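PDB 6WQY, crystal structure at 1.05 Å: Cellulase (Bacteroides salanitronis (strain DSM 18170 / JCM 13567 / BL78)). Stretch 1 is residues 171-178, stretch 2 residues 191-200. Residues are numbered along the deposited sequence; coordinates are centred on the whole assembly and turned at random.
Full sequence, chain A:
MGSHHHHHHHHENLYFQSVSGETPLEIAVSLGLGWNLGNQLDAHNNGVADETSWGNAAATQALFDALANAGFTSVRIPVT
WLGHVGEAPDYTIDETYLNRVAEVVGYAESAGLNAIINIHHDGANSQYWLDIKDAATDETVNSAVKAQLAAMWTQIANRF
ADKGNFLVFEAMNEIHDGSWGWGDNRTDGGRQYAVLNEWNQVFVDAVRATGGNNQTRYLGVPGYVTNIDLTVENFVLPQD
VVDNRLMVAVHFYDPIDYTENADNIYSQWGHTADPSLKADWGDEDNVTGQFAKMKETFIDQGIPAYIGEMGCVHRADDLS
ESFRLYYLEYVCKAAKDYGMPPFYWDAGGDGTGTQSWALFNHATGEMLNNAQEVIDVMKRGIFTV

Stretch 1 (171-178) AMNEIHDG
Stretch 2, residues 191-200: RQYAVLNEWN

Residues 171-178 form an irregular segment, without helix or strand, that runs antiparallel to the helix of residues 191-200. The CA atoms of Ala171 and Asn200 lie 6.5 Å apart, those of Ile175 and Leu196 7.8 Å, and those of Asp177 and Gln192 8.3 Å. The helix is regular, with phi/psi near -62/-42. It presents Gln192, Leu196 and Trp199, spaced by four and three residues, on the side that meets the loop. Together the stretches bury 337 Å².

Met172 contributes most. Its backbone is nearly fully extended (-167/180), its CA-to-CB bond points toward the helix, and its p, t, p rotamer carries Met172 SD to 3.9 Å from Leu196 CD1 and 3.8 Å from Trp199 CE3. Met172 SD lies at the edge of the Trp199 indole, 5.1 Å from the centroid of the six-membered ring and 76° off its normal. An unbranched, flexible side chain suits this approach, reaching leucine and tryptophan at once.

Ile175 (-98/122; m, m) packs beside it. Ile175 CG1 lies 4.0 Å from Leu196 CD1, and Ile175 CG2 reaches both Trp199 CZ3 (4.0 Å) and Leu196 CD1 (4.2 Å). Leu196 (t, p) and Trp199 (chi1 m, chi2 -3°) thus complete a compact apolar cluster; the side chains of Ile175 and Leu196 have no polar groups to leave unpaired.

Polar groups flank this cluster. Asp177 (-84/8; chi1 p, chi2 3°) accepts a nearly linear hydrogen bond from Gln192, whose m, t rotamer with chi3 at 20° places NE2 3.0 Å from Asp177 OD2 (172° at the hydrogen); the amide supplies an N-H donor to the buried carboxylate. At the other end, Asn200 (m, chi2 -25°) starts sideways but brings OD1 within 3.6 Å of Ala171 CB and 3.8 Å of Met172 CE; this buried oxygen has no polar partner in the model.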

ATOM      1  N   ALA A 171       2.653  -6.487   6.033  1.00  7.96           N
ATOM      2  CA  ALA A 171       2.511  -6.746   7.465  1.00  8.40           C
ATOM      3  C   ALA A 171       1.448  -5.880   8.115  1.00  7.82           C
ATOM      4  O   ALA A 171       0.688  -6.356   8.969  1.00  8.56           O
ATOM      5  CB  ALA A 171       3.847  -6.459   8.136  1.00  9.02           C
ATOM      6  N   MET A 172       1.466  -4.582   7.797  1.00  7.46           N
ATOM      7  CA  MET A 172       0.617  -3.563   8.407  1.00  7.89           C
ATOM      8  C   MET A 172       0.733  -2.329   7.532  1.00  7.48           C
ATOM      9  O   MET A 172       1.435  -2.336   6.512  1.00  8.41           O
ATOM     10  CB  MET A 172       0.967  -3.319   9.867  1.00  9.36           C
ATOM     11  CG  MET A 172       2.351  -2.858  10.131  1.00  9.84           C
ATOM     12  SD  MET A 172       2.866  -3.203  11.840  1.00 10.85           S
ATOM     13  CE  MET A 172       3.367  -4.916  11.635  1.00 12.25           C
ATOM     14  N   ASN A 173       0.011  -1.271   7.924  1.00  7.42           N
ATOM     15  CA  ASN A 173      -0.191  -0.097   7.080  1.00  7.85           C
ATOM     16  C   ASN A 173       0.679   1.076   7.528  1.00  7.30           C
ATOM     17  O   ASN A 173       1.876   1.094   7.210  1.00  8.09           O
ATOM     18  CB  ASN A 173      -1.686   0.235   7.005  1.00  7.55           C
ATOM     19  CG  ASN A 173      -1.950   1.396   6.092  1.00  7.57           C
ATOM     20  OD1 ASN A 173      -1.350   1.479   5.021  1.00  7.71           O
ATOM     21  ND2 ASN A 173      -2.814   2.313   6.508  1.00  7.69           N
ATOM     22  N   GLU A 174       0.104   2.040   8.259  1.00  7.40           N
ATOM     23  CA  GLU A 174       0.765   3.294   8.624  1.00  7.54           C
ATOM     24  C   GLU A 174       0.849   3.353  10.137  1.00  7.73           C
ATOM     25  O   GLU A 174      -0.127   3.665  10.817  1.00  8.81           O
ATOM     26  CB  GLU A 174      -0.012   4.491   8.080  1.00  8.07           C
ATOM     27  CG  GLU A 174       0.033   4.597   6.583  1.00  8.38           C
ATOM     28  CD  GLU A 174      -0.693   5.796   6.010  1.00  8.91           C
ATOM     29  OE1 GLU A 174      -1.485   6.445   6.744  1.00 10.03           O
ATOM     30  OE2 GLU A 174      -0.468   6.138   4.814  1.00  9.70           O
ATOM     31  N   ILE A 175       2.011   3.029  10.668  1.00  8.13           N
ATOM     32  CA  ILE A 175       2.210   2.913  12.107  1.00  8.13           C
ATOM     33  C   ILE A 175       2.828   4.203  12.637  1.00  8.34           C
ATOM     34  O   ILE A 175       3.907   4.632  12.197  1.00  8.92           O
ATOM     35  CB  ILE A 175       3.088   1.695  12.424  1.00  8.73           C
ATOM     36  CG1 ILE A 175       2.412   0.400  11.924  1.00  9.35           C
ATOM     37  CG2 ILE A 175       3.406   1.636  13.911  1.00  9.48           C
ATOM     38  CD1 ILE A 175       1.013   0.135  12.464  1.00 10.35           C
ATOM     39  N   HIS A 176       2.129   4.822  13.591  1.00  8.94           N
ATOM     40  CA  HIS A 176       2.619   6.004  14.281  1.00  9.30           C
ATOM     41  C   HIS A 176       1.896   6.102  15.620  1.00  9.67           C
ATOM     42  O   HIS A 176       0.828   5.498  15.826  1.00  9.73           O
ATOM     43  CB  HIS A 176       2.415   7.285  13.462  1.00  9.69           C
ATOM     44  CG  HIS A 176       0.988   7.632  13.252  1.00  9.31           C
ATOM     45  ND1 HIS A 176       0.332   8.570  14.015  1.00 10.23           N
ATOM     46  CD2 HIS A 176       0.079   7.140  12.377  1.00 10.60           C
ATOM     47  CE1 HIS A 176      -0.921   8.648  13.610  1.00  9.97           C
ATOM     48  NE2 HIS A 176      -1.102   7.792  12.612  1.00 10.18           N
ATOM     49  N   ASP A 177       2.470   6.897  16.519  1.00  9.52           N
ATOM     50  CA  ASP A 177       1.979   6.950  17.891  1.00  9.78           C
ATOM     51  C   ASP A 177       0.812   7.890  18.105  1.00  9.34           C
ATOM     52  O   ASP A 177       0.403   8.077  19.257  1.00 11.16           O
ATOM     53  CB  ASP A 177       3.130   7.296  18.850  1.00 10.10           C
ATOM     54  CG  ASP A 177       3.656   8.718  18.720  1.00 10.09           C
ATOM     55  OD1 ASP A 177       3.129   9.524  17.926  1.00 11.11           O
ATOM     56  OD2 ASP A 177       4.587   9.018  19.483  1.00 12.16           O
ATOM     57  N   GLY A 178       0.245   8.435  17.026  1.00 10.02           N
ATOM     58  CA  GLY A 178      -0.806   9.431  17.080  1.00 10.44           C
ATOM     59  C   GLY A 178      -0.397  10.744  16.442  1.00 10.28           C
ATOM     60  O   GLY A 178      -1.246  11.466  15.907  1.00 11.63           O
ATOM     61  N   ARG A 191      13.192   4.018  20.331  1.00 12.20           N
ATOM     62  CA  ARG A 191      12.475   2.822  20.766  1.00 11.49           C
ATOM     63  C   ARG A 191      11.304   2.497  19.846  1.00 10.21           C
ATOM     64  O   ARG A 191      11.119   1.338  19.461  1.00 10.52           O
ATOM     65  CB  ARG A 191      12.005   2.960  22.209  1.00 12.27           C
ATOM     66  CG  ARG A 191      11.324   1.719  22.739  1.00 13.75           C
ATOM     67  CD  ARG A 191      12.199   0.474  22.662  1.00 14.77           C
ATOM     68  NE  ARG A 191      11.490  -0.702  23.151  1.00 16.60           N
ATOM     69  CZ  ARG A 191      11.684  -1.929  22.700  1.00 15.56           C
ATOM     70  NH1 ARG A 191      12.576  -2.178  21.742  1.00 17.99           N
ATOM     71  NH2 ARG A 191      10.960  -2.931  23.194  1.00 24.22           N
ATOM     72  N   GLN A 192      10.466   3.481  19.524  1.00  9.83           N
ATOM     73  CA  GLN A 192       9.350   3.179  18.643  1.00  9.55           C
ATOM     74  C   GLN A 192       9.840   2.619  17.309  1.00  9.15           C
ATOM     75  O   GLN A 192       9.238   1.673  16.777  1.00  9.35           O
ATOM     76  CB  GLN A 192       8.476   4.401  18.412  1.00  9.90           C
ATOM     77  CG  GLN A 192       7.610   4.775  19.592  1.00  9.91           C
ATOM     78  CD  GLN A 192       6.713   5.952  19.265  1.00  9.65           C
ATOM     79  OE1 GLN A 192       6.478   6.241  18.079  1.00 12.66           O
ATOM     80  NE2 GLN A 192       6.211   6.639  20.256  1.00 11.33           N
ATOM     81  N   TYR A 193      10.909   3.186  16.725  1.00  9.62           N
ATOM     82  CA  TYR A 193      11.400   2.633  15.466  1.00  9.26           C
ATOM     83  C   TYR A 193      11.826   1.181  15.641  1.00  9.35           C
ATOM     84  O   TYR A 193      11.585   0.331  14.761  1.00  9.75           O
ATOM     85  CB  TYR A 193      12.580   3.442  14.924  1.00 10.31           C
ATOM     86  CG  TYR A 193      12.273   4.893  14.641  1.00  9.96           C
ATOM     87  CD1 TYR A 193      11.102   5.280  14.029  1.00 10.87           C
ATOM     88  CD2 TYR A 193      13.165   5.887  15.016  1.00  9.89           C
ATOM     89  CE1 TYR A 193      10.824   6.616  13.796  1.00 11.20           C
ATOM     90  CE2 TYR A 193      12.907   7.222  14.789  1.00 10.58           C
ATOM     91  CZ  TYR A 193      11.725   7.586  14.171  1.00 10.76           C
ATOM     92  OH  TYR A 193      11.399   8.901  13.936  1.00 12.21           O
ATOM     93  N   ALA A 194      12.469   0.878  16.767  1.00 10.12           N
ATOM     94  CA  ALA A 194      12.925  -0.478  17.025  1.00 10.08           C
ATOM     95  C   ALA A 194      11.747  -1.425  17.195  1.00 10.15           C
ATOM     96  O   ALA A 194      11.781  -2.558  16.706  1.00 10.60           O
ATOM     97  CB  ALA A 194      13.817  -0.514  18.266  1.00 12.45           C
ATOM     98  N   VAL A 195      10.699  -0.985  17.890  1.00  9.75           N
ATOM     99  CA  VAL A 195       9.522  -1.828  18.070  1.00  9.43           C
ATOM    100  C   VAL A 195       8.879  -2.164  16.732  1.00  9.56           C
ATOM    101  O   VAL A 195       8.517  -3.322  16.486  1.00  9.37           O
ATOM    102  CB  VAL A 195       8.532  -1.163  19.040  1.00 10.75           C
ATOM    103  CG1 VAL A 195       7.206  -1.901  19.038  1.00 12.63           C
ATOM    104  CG2 VAL A 195       9.118  -1.117  20.439  1.00 12.83           C
ATOM    105  N   LEU A 196       8.732  -1.178  15.844  1.00  9.17           N
ATOM    106  CA  LEU A 196       8.155  -1.472  14.535  1.00  8.70           C
ATOM    107  C   LEU A 196       9.017  -2.485  13.786  1.00  8.83           C
ATOM    108  O   LEU A 196       8.502  -3.416  13.147  1.00  9.01           O
ATOM    109  CB  LEU A 196       7.980  -0.186  13.733  1.00  9.30           C
ATOM    110  CG  LEU A 196       7.418  -0.383  12.333  1.00  9.48           C
ATOM    111  CD1 LEU A 196       6.095  -1.133  12.301  1.00  9.89           C
ATOM    112  CD2 LEU A 196       7.245   0.976  11.647  1.00 10.71           C
ATOM    113  N   ASN A 197      10.334  -2.335  13.858  1.00  8.94           N
ATOM    114  CA  ASN A 197      11.200  -3.319  13.223  1.00  9.10           C
ATOM    115  C   ASN A 197      11.009  -4.708  13.828  1.00  9.88           C
ATOM    116  O   ASN A 197      11.032  -5.716  13.101  1.00 10.11           O
ATOM    117  CB  ASN A 197      12.659  -2.872  13.290  1.00  9.93           C
ATOM    118  CG  ASN A 197      12.970  -1.734  12.323  1.00  9.72           C
ATOM    119  OD1 ASN A 197      12.499  -1.725  11.184  1.00 10.39           O
ATOM    120  ND2 ASN A 197      13.773  -0.780  12.761  1.00 11.19           N
ATOM    121  N   GLU A 198      10.810  -4.786  15.148  1.00  9.36           N
ATOM    122  CA  GLU A 198      10.528  -6.059  15.797  1.00 10.29           C
ATOM    123  C   GLU A 198       9.215  -6.650  15.299  1.00  9.56           C
ATOM    124  O   GLU A 198       9.116  -7.868  15.077  1.00 10.13           O
ATOM    125  CB  GLU A 198      10.447  -5.882  17.324  1.00 11.40           C
ATOM    126  CG  GLU A 198      11.745  -5.519  18.007  1.00 13.92           C
ATOM    127  CD  GLU A 198      11.604  -5.151  19.494  1.00 22.62           C
ATOM    128  OE1 GLU A 198      10.526  -5.368  20.116  1.00 14.74           O
ATOM    129  OE2 GLU A 198      12.605  -4.637  20.062  1.00 18.05           O
ATOM    130  N   TRP A 199       8.184  -5.814  15.158  1.00  8.81           N
ATOM    131  CA  TRP A 199       6.895  -6.299  14.682  1.00  8.62           C
ATOM    132  C   TRP A 199       6.999  -6.871  13.279  1.00  9.20           C
ATOM    133  O   TRP A 199       6.400  -7.916  12.976  1.00  9.35           O
ATOM    134  CB  TRP A 199       5.880  -5.162  14.684  1.00  8.89           C
ATOM    135  CG  TRP A 199       5.435  -4.693  16.038  1.00  8.58           C
ATOM    136  CD1 TRP A 199       5.777  -5.191  17.254  1.00  9.30           C
ATOM    137  CD2 TRP A 199       4.541  -3.608  16.282  1.00  8.47           C
ATOM    138  NE1 TRP A 199       5.127  -4.478  18.247  1.00  9.41           N
ATOM    139  CE2 TRP A 199       4.373  -3.492  17.666  1.00  9.13           C
ATOM    140  CE3 TRP A 199       3.866  -2.721  15.444  1.00  9.39           C
ATOM    141  CZ2 TRP A 199       3.546  -2.518  18.237  1.00 10.05           C
ATOM    142  CZ3 TRP A 199       3.057  -1.759  16.006  1.00 10.76           C
ATOM    143  CH2 TRP A 199       2.896  -1.673  17.382  1.00 11.17           C
ATOM    144  N   ASN A 200       7.749  -6.200  12.399  1.00  9.10           N
ATOM    145  CA  ASN A 200       7.915  -6.734  11.056  1.00  8.79           C
ATOM    146  C   ASN A 200       8.598  -8.094  11.096  1.00  9.45           C
ATOM    147  O   ASN A 200       8.254  -8.991  10.309  1.00  9.59           O
ATOM    148  CB  ASN A 200       8.687  -5.756  10.177  1.00  9.05           C
ATOM    149  CG  ASN A 200       7.827  -4.602   9.688  1.00  9.11           C
ATOM    150  OD1 ASN A 200       6.601  -4.720   9.583  1.00 10.03           O
ATOM    151  ND2 ASN A 200       8.475  -3.488   9.358  1.00  9.42           N
TER